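Local coordinates for uncharacterized protein (Pseudomonas aeruginosa, PDB 4O5P) that probably hydrolyses membrane phospholipids as a toxic effector delivered by the type VI secretion system, at residues Y114-E128 / G141-D155. Numbering follows the deposited sequence.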
loop_
_atom_site.group_PDB
_atom_site.type_symbol
_atom_site.label_atom_id
_atom_site.label_comp_id
_atom_site.label_asym_id
_atom_site.label_seq_id
_atom_site.Cartn_x
_atom_site.Cartn_y
_atom_site.Cartn_z
ATOM N N TYR A 114 -10.265 -6.680 -13.752
ATOM C CA TYR A 114 -9.092 -7.439 -13.366
ATOM C C TYR A 114 -8.764 -7.169 -11.907
ATOM O O TYR A 114 -8.880 -6.026 -11.437
ATOM C CB TYR A 114 -7.900 -7.048 -14.240
ATOM C CG TYR A 114 -8.099 -7.324 -15.716
ATOM C CD1 TYR A 114 -7.859 -8.584 -16.243
ATOM C CD2 TYR A 114 -8.514 -6.317 -16.582
ATOM C CE1 TYR A 114 -8.024 -8.843 -17.602
ATOM C CE2 TYR A 114 -8.693 -6.560 -17.932
ATOM C CZ TYR A 114 -8.445 -7.829 -18.435
ATOM O OH TYR A 114 -8.613 -8.073 -19.778
ATOM N N TYR A 115 -8.366 -8.214 -11.190
ATOM C CA TYR A 115 -8.006 -8.080 -9.780
ATOM C C TYR A 115 -6.574 -8.508 -9.570
ATOM O O TYR A 115 -6.164 -9.563 -10.042
ATOM C CB TYR A 115 -8.915 -8.946 -8.893
ATOM C CG TYR A 115 -8.413 -9.046 -7.464
ATOM C CD1 TYR A 115 -8.645 -8.021 -6.547
ATOM C CD2 TYR A 115 -7.676 -10.150 -7.041
ATOM C CE1 TYR A 115 -8.171 -8.101 -5.241
ATOM C CE2 TYR A 115 -7.196 -10.237 -5.747
ATOM C CZ TYR A 115 -7.440 -9.214 -4.857
ATOM O OH TYR A 115 -6.978 -9.311 -3.568
ATOM N N CYS A 116 -5.811 -7.702 -8.848
ATOM C CA CYS A 116 -4.449 -8.073 -8.511
ATOM C C CYS A 116 -4.291 -8.222 -6.984
ATOM O O CYS A 116 -4.491 -7.254 -6.246
ATOM C CB CYS A 116 -3.494 -7.016 -9.065
ATOM S SG CYS A 116 -1.762 -7.330 -8.733
ATOM N N PRO A 117 -3.929 -9.433 -6.510
ATOM C CA PRO A 117 -3.689 -9.655 -5.075
ATOM C C PRO A 117 -2.592 -8.777 -4.508
ATOM O O PRO A 117 -1.687 -8.343 -5.224
ATOM C CB PRO A 117 -3.243 -11.125 -4.998
ATOM C CG PRO A 117 -2.968 -11.553 -6.413
ATOM C CD PRO A 117 -3.774 -10.671 -7.302
ATOM N N GLY A 118 -2.658 -8.544 -3.204
ATOM C CA GLY A 118 -1.661 -7.725 -2.544
ATOM C C GLY A 118 -0.289 -8.371 -2.408
ATOM O O GLY A 118 -0.149 -9.601 -2.417
ATOM N N VAL A 119 0.729 -7.528 -2.270
ATOM C CA VAL A 119 2.084 -8.004 -2.035
ATOM C C VAL A 119 2.106 -8.798 -0.745
ATOM O O VAL A 119 1.354 -8.498 0.192
ATOM C CB VAL A 119 3.090 -6.852 -1.930
ATOM C CG1 VAL A 119 3.330 -6.233 -3.291
ATOM C CG2 VAL A 119 2.605 -5.806 -0.914
ATOM N N GLY A 120 2.950 -9.823 -0.700
ATOM C CA GLY A 120 3.049 -10.661 0.483
ATOM C C GLY A 120 2.088 -11.832 0.436
ATOM O O GLY A 120 2.076 -12.688 1.331
ATOM N N THR A 121 1.255 -11.850 -0.601
ATOM C CA THR A 121 0.351 -12.960 -0.828
ATOM C C THR A 121 0.659 -13.617 -2.161
ATOM O O THR A 121 1.238 -12.994 -3.063
ATOM C CB THR A 121 -1.124 -12.528 -0.782
ATOM O OG1 THR A 121 -1.459 -11.822 -1.979
ATOM C CG2 THR A 121 -1.385 -11.643 0.433
ATOM N N VAL A 122 0.286 -14.886 -2.279
ATOM C CA VAL A 122 0.575 -15.665 -3.474
ATOM C C VAL A 122 -0.115 -15.100 -4.741
ATOM O O VAL A 122 -1.294 -14.700 -4.706
ATOM C CB VAL A 122 0.200 -17.144 -3.234
ATOM C CG1 VAL A 122 0.119 -17.901 -4.523
ATOM C CG2 VAL A 122 1.212 -17.798 -2.273
ATOM N N PHE A 123 0.640 -15.052 -5.841
ATOM C CA PHE A 123 0.144 -14.579 -7.125
ATOM C C PHE A 123 0.741 -15.461 -8.220
ATOM O O PHE A 123 1.864 -15.212 -8.678
ATOM C CB PHE A 123 0.566 -13.126 -7.365
ATOM C CG PHE A 123 -0.233 -12.422 -8.444
ATOM C CD1 PHE A 123 -1.278 -13.070 -9.098
ATOM C CD2 PHE A 123 0.077 -11.117 -8.815
ATOM C CE1 PHE A 123 -2.008 -12.424 -10.089
ATOM C CE2 PHE A 123 -0.650 -10.467 -9.807
ATOM C CZ PHE A 123 -1.689 -11.130 -10.449
ATOM N N PRO A 124 -0.001 -16.500 -8.626
ATOM C CA PRO A 124 0.500 -17.492 -9.595
ATOM C C PRO A 124 0.874 -16.852 -10.927
ATOM O O PRO A 124 1.866 -17.260 -11.519
ATOM C CB PRO A 124 -0.691 -18.438 -9.775
ATOM C CG PRO A 124 -1.478 -18.305 -8.487
ATOM C CD PRO A 124 -1.331 -16.856 -8.093
ATOM N N ASP A 125 0.117 -15.841 -11.354
ATOM C CA ASP A 125 0.323 -15.187 -12.647
ATOM C C ASP A 125 1.708 -14.553 -12.807
ATOM O O ASP A 125 2.176 -14.343 -13.933
ATOM C CB ASP A 125 -0.757 -14.121 -12.902
ATOM C CG ASP A 125 -2.154 -14.708 -13.005
ATOM O OD1 ASP A 125 -2.424 -15.730 -12.329
ATOM O OD2 ASP A 125 -2.989 -14.141 -13.754
ATOM N N ILE A 126 2.347 -14.234 -11.685
ATOM C CA ILE A 126 3.701 -13.679 -11.692
ATOM C C ILE A 126 4.682 -14.648 -11.014
ATOM O O ILE A 126 5.806 -14.278 -10.653
ATOM C CB ILE A 126 3.754 -12.297 -11.011
ATOM C CG1 ILE A 126 3.265 -12.388 -9.563
ATOM C CG2 ILE A 126 2.930 -11.267 -11.820
ATOM C CD1 ILE A 126 3.735 -11.234 -8.697
ATOM N N LYS A 127 4.224 -15.885 -10.849
ATOM C CA LYS A 127 5.003 -16.975 -10.239
ATOM C C LYS A 127 5.502 -16.681 -8.826
ATOM O O LYS A 127 6.587 -17.120 -8.439
ATOM C CB LYS A 127 6.153 -17.413 -11.150
ATOM C CG LYS A 127 5.668 -18.050 -12.446
ATOM C CD LYS A 127 6.825 -18.495 -13.330
ATOM C CE LYS A 127 7.533 -17.307 -13.920
ATOM N NZ LYS A 127 8.198 -17.686 -15.194
ATOM N N GLU A 128 4.706 -15.925 -8.069
ATOM C CA GLU A 128 4.983 -15.670 -6.664
ATOM C C GLU A 128 4.222 -16.742 -5.914
ATOM O O GLU A 128 3.007 -16.629 -5.725
ATOM C CB GLU A 128 4.468 -14.288 -6.270
ATOM C CG GLU A 128 4.799 -13.858 -4.838
ATOM C CD GLU A 128 4.676 -12.355 -4.666
ATOM O OE1 GLU A 128 4.985 -11.627 -5.642
ATOM O OE2 GLU A 128 4.265 -11.896 -3.576
ATOM N N GLY A 141 7.954 -7.568 -5.969
ATOM C CA GLY A 141 6.564 -8.000 -5.996
ATOM C C GLY A 141 5.641 -6.889 -6.480
ATOM O O GLY A 141 4.707 -7.118 -7.290
ATOM N N GLY A 142 5.920 -5.673 -5.998
ATOM C CA GLY A 142 5.194 -4.495 -6.429
ATOM C C GLY A 142 5.382 -4.287 -7.925
ATOM O O GLY A 142 4.399 -4.154 -8.675
ATOM N N GLU A 143 6.641 -4.261 -8.360
ATOM C CA GLU A 143 6.920 -4.042 -9.789
ATOM C C GLU A 143 6.234 -5.060 -10.699
ATOM O O GLU A 143 5.674 -4.706 -11.744
ATOM C CB GLU A 143 8.432 -4.024 -10.054
ATOM C CG GLU A 143 8.800 -4.056 -11.534
ATOM C CD GLU A 143 10.300 -4.065 -11.778
ATOM O OE1 GLU A 143 10.995 -4.964 -11.253
ATOM O OE2 GLU A 143 10.793 -3.173 -12.498
ATOM N N ASN A 144 6.289 -6.332 -10.310
ATOM C CA ASN A 144 5.652 -7.393 -11.087
ATOM C C ASN A 144 4.138 -7.240 -11.140
ATOM O O ASN A 144 3.508 -7.589 -12.146
ATOM C CB ASN A 144 5.990 -8.768 -10.506
ATOM C CG ASN A 144 7.453 -9.123 -10.650
ATOM O OD1 ASN A 144 8.171 -8.570 -11.494
ATOM N ND2 ASN A 144 7.907 -10.058 -9.823
ATOM N N ARG A 145 3.552 -6.742 -10.052
ATOM C CA ARG A 145 2.107 -6.468 -10.042
ATOM C C ARG A 145 1.702 -5.309 -10.975
ATOM O O ARG A 145 0.696 -5.391 -11.697
ATOM C CB ARG A 145 1.633 -6.224 -8.599
ATOM C CG ARG A 145 1.627 -7.516 -7.780
ATOM C CD ARG A 145 1.371 -7.267 -6.285
ATOM N NE ARG A 145 1.192 -8.523 -5.566
ATOM C CZ ARG A 145 2.159 -9.412 -5.361
ATOM N NH1 ARG A 145 3.390 -9.197 -5.829
ATOM N NH2 ARG A 145 1.901 -10.520 -4.683
ATOM N N ILE A 146 2.486 -4.236 -10.954
ATOM C CA ILE A 146 2.286 -3.132 -11.899
ATOM C C ILE A 146 2.381 -3.636 -13.348
ATOM O O ILE A 146 1.517 -3.353 -14.181
ATOM C CB ILE A 146 3.328 -2.008 -11.661
ATOM C CG1 ILE A 146 3.156 -1.427 -10.254
ATOM C CG2 ILE A 146 3.153 -0.883 -12.663
ATOM C CD1 ILE A 146 4.403 -0.763 -9.732
ATOM N N ASN A 147 3.410 -4.418 -13.638
ATOM C CA ASN A 147 3.597 -4.899 -15.006
ATOM C C ASN A 147 2.528 -5.890 -15.471
ATOM O O ASN A 147 2.112 -5.867 -16.639
ATOM C CB ASN A 147 5.029 -5.423 -15.208
ATOM C CG ASN A 147 6.051 -4.288 -15.260
ATOM O OD1 ASN A 147 5.736 -3.199 -15.723
ATOM N ND2 ASN A 147 7.269 -4.532 -14.760
ATOM N N TRP A 148 2.084 -6.750 -14.555
ATOM C CA TRP A 148 0.926 -7.609 -14.779
ATOM C C TRP A 148 -0.259 -6.735 -15.170
ATOM O O TRP A 148 -0.967 -7.024 -16.135
ATOM C CB TRP A 148 0.568 -8.351 -13.483
ATOM C CG TRP A 148 -0.578 -9.318 -13.631
ATOM C CD1 TRP A 148 -0.504 -10.606 -14.089
ATOM C CD2 TRP A 148 -1.957 -9.084 -13.314
ATOM N NE1 TRP A 148 -1.753 -11.185 -14.078
ATOM C CE2 TRP A 148 -2.663 -10.269 -13.607
ATOM C CE3 TRP A 148 -2.671 -7.982 -12.827
ATOM C CZ2 TRP A 148 -4.043 -10.383 -13.431
ATOM C CZ3 TRP A 148 -4.039 -8.100 -12.648
ATOM C CH2 TRP A 148 -4.711 -9.290 -12.950
ATOM N N GLY A 149 -0.450 -5.657 -14.413
ATOM C CA GLY A 149 -1.515 -4.700 -14.682
ATOM C C GLY A 149 -1.444 -4.173 -16.097
ATOM O O GLY A 149 -2.441 -4.222 -16.830
ATOM N N LEU A 150 -0.264 -3.692 -16.496
ATOM C CA LEU A 150 -0.060 -3.258 -17.879
ATOM C C LEU A 150 -0.435 -4.347 -18.902
ATOM O O LEU A 150 -1.160 -4.071 -19.860
ATOM C CB LEU A 150 1.371 -2.747 -18.086
ATOM C CG LEU A 150 1.668 -1.424 -17.368
ATOM C CD1 LEU A 150 3.157 -1.108 -17.354
ATOM C CD2 LEU A 150 0.880 -0.286 -18.026
ATOM N N VAL A 151 0.016 -5.579 -18.665
ATOM C CA VAL A 151 -0.302 -6.704 -19.549
ATOM C C VAL A 151 -1.806 -6.926 -19.696
ATOM O O VAL A 151 -2.287 -7.227 -20.795
ATOM C CB VAL A 151 0.388 -8.010 -19.082
ATOM C CG1 VAL A 151 -0.035 -9.201 -19.948
ATOM C CG2 VAL A 151 1.897 -7.839 -19.104
ATOM N N GLN A 152 -2.554 -6.756 -18.604
ATOM C CA GLN A 152 -4.002 -6.989 -18.646
ATOM C C GLN A 152 -4.740 -6.109 -19.655
ATOM O O GLN A 152 -5.800 -6.497 -20.168
ATOM C CB GLN A 152 -4.626 -6.821 -17.263
ATOM C CG GLN A 152 -4.081 -7.793 -16.251
ATOM C CD GLN A 152 -3.901 -9.178 -16.832
ATOM O OE1 GLN A 152 -4.876 -9.876 -17.112
ATOM N NE2 GLN A 152 -2.658 -9.574 -17.036
ATOM N N LEU A 153 -4.178 -4.933 -19.926
ATOM C CA LEU A 153 -4.718 -4.013 -20.915
ATOM C C LEU A 153 -4.544 -4.616 -22.308
ATOM O O LEU A 153 -5.444 -4.551 -23.174
ATOM C CB LEU A 153 -3.959 -2.688 -20.846
ATOM C CG LEU A 153 -4.002 -1.829 -19.572
ATOM C CD1 LEU A 153 -3.390 -0.468 -19.876
ATOM C CD2 LEU A 153 -5.414 -1.666 -19.029
ATOM N N VAL A 154 -3.365 -5.196 -22.510
ATOM C CA VAL A 154 -3.049 -5.872 -23.751
ATOM C C VAL A 154 -4.064 -7.000 -23.927
ATOM O O VAL A 154 -4.635 -7.154 -25.005
ATOM C CB VAL A 154 -1.599 -6.414 -23.761
ATOM C CG1 VAL A 154 -1.400 -7.398 -24.911
ATOM C CG2 VAL A 154 -0.591 -5.285 -23.868
ATOM N N ASP A 155 -4.298 -7.758 -22.851
ATOM C CA ASP A 155 -5.258 -8.861 -22.842
ATOM C C ASP A 155 -6.665 -8.411 -23.217
ATOM O O ASP A 155 -7.330 -9.063 -24.011
ATOM C CB ASP A 155 -5.286 -9.532 -21.466
ATOM C CG ASP A 155 -6.200 -10.749 -21.426
ATOM O OD1 ASP A 155 -5.849 -11.772 -22.043
ATOM O OD2 ASP A 155 -7.268 -10.697 -20.774
HETATM O O HOH W 1 7.027 -11.221 -7.138
#
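Arg145 meets Glu128 in a salt bridge, NH1 giving one of its hydrogens to OE1 at 2.9 Å and NH2 bonding OE2 at 3.0 Å, one nitrogen to each oxygen. An arginine suits this place because it can hold backbone too: NE bonds Pro117 O (2.9 Å), and the second hydrogen of NH1 goes to Gly141 O one helical turn back. With the chain extended from CG to NE, the flat guanidinium slides between Val119 CA on one face and Phe123 CD2 on the other. A water links Glu128 OE1 to Asn144 ND2.

Trp148 offers a flat face and an N-H: Phe123 sets its CZ edge on that face in a T-shaped pair, planes 65° apart, and NE1 donates to Asp125 OD2 (3.2 Å), both helping to hold the indole's rotation. Gln152, bent at chi2 (-41°), returns NE2 to Trp148 O (3.2 Å), against the indole face opposite Phe123. Tyr114 suits both neighbours, its ring taking Gln152 CB over the centre (CH-pi), its hydroxyl donating to Asp155 OD2, whose OD1 accepts from Leu166 N.

Residues 114-116 and 141-155 run antiparallel (172°), a strand-to-helix connection of an alpha/beta-hydrolase fold whose loop at Gly118 and Val119 lies near a putative Ser-His-Asp triad.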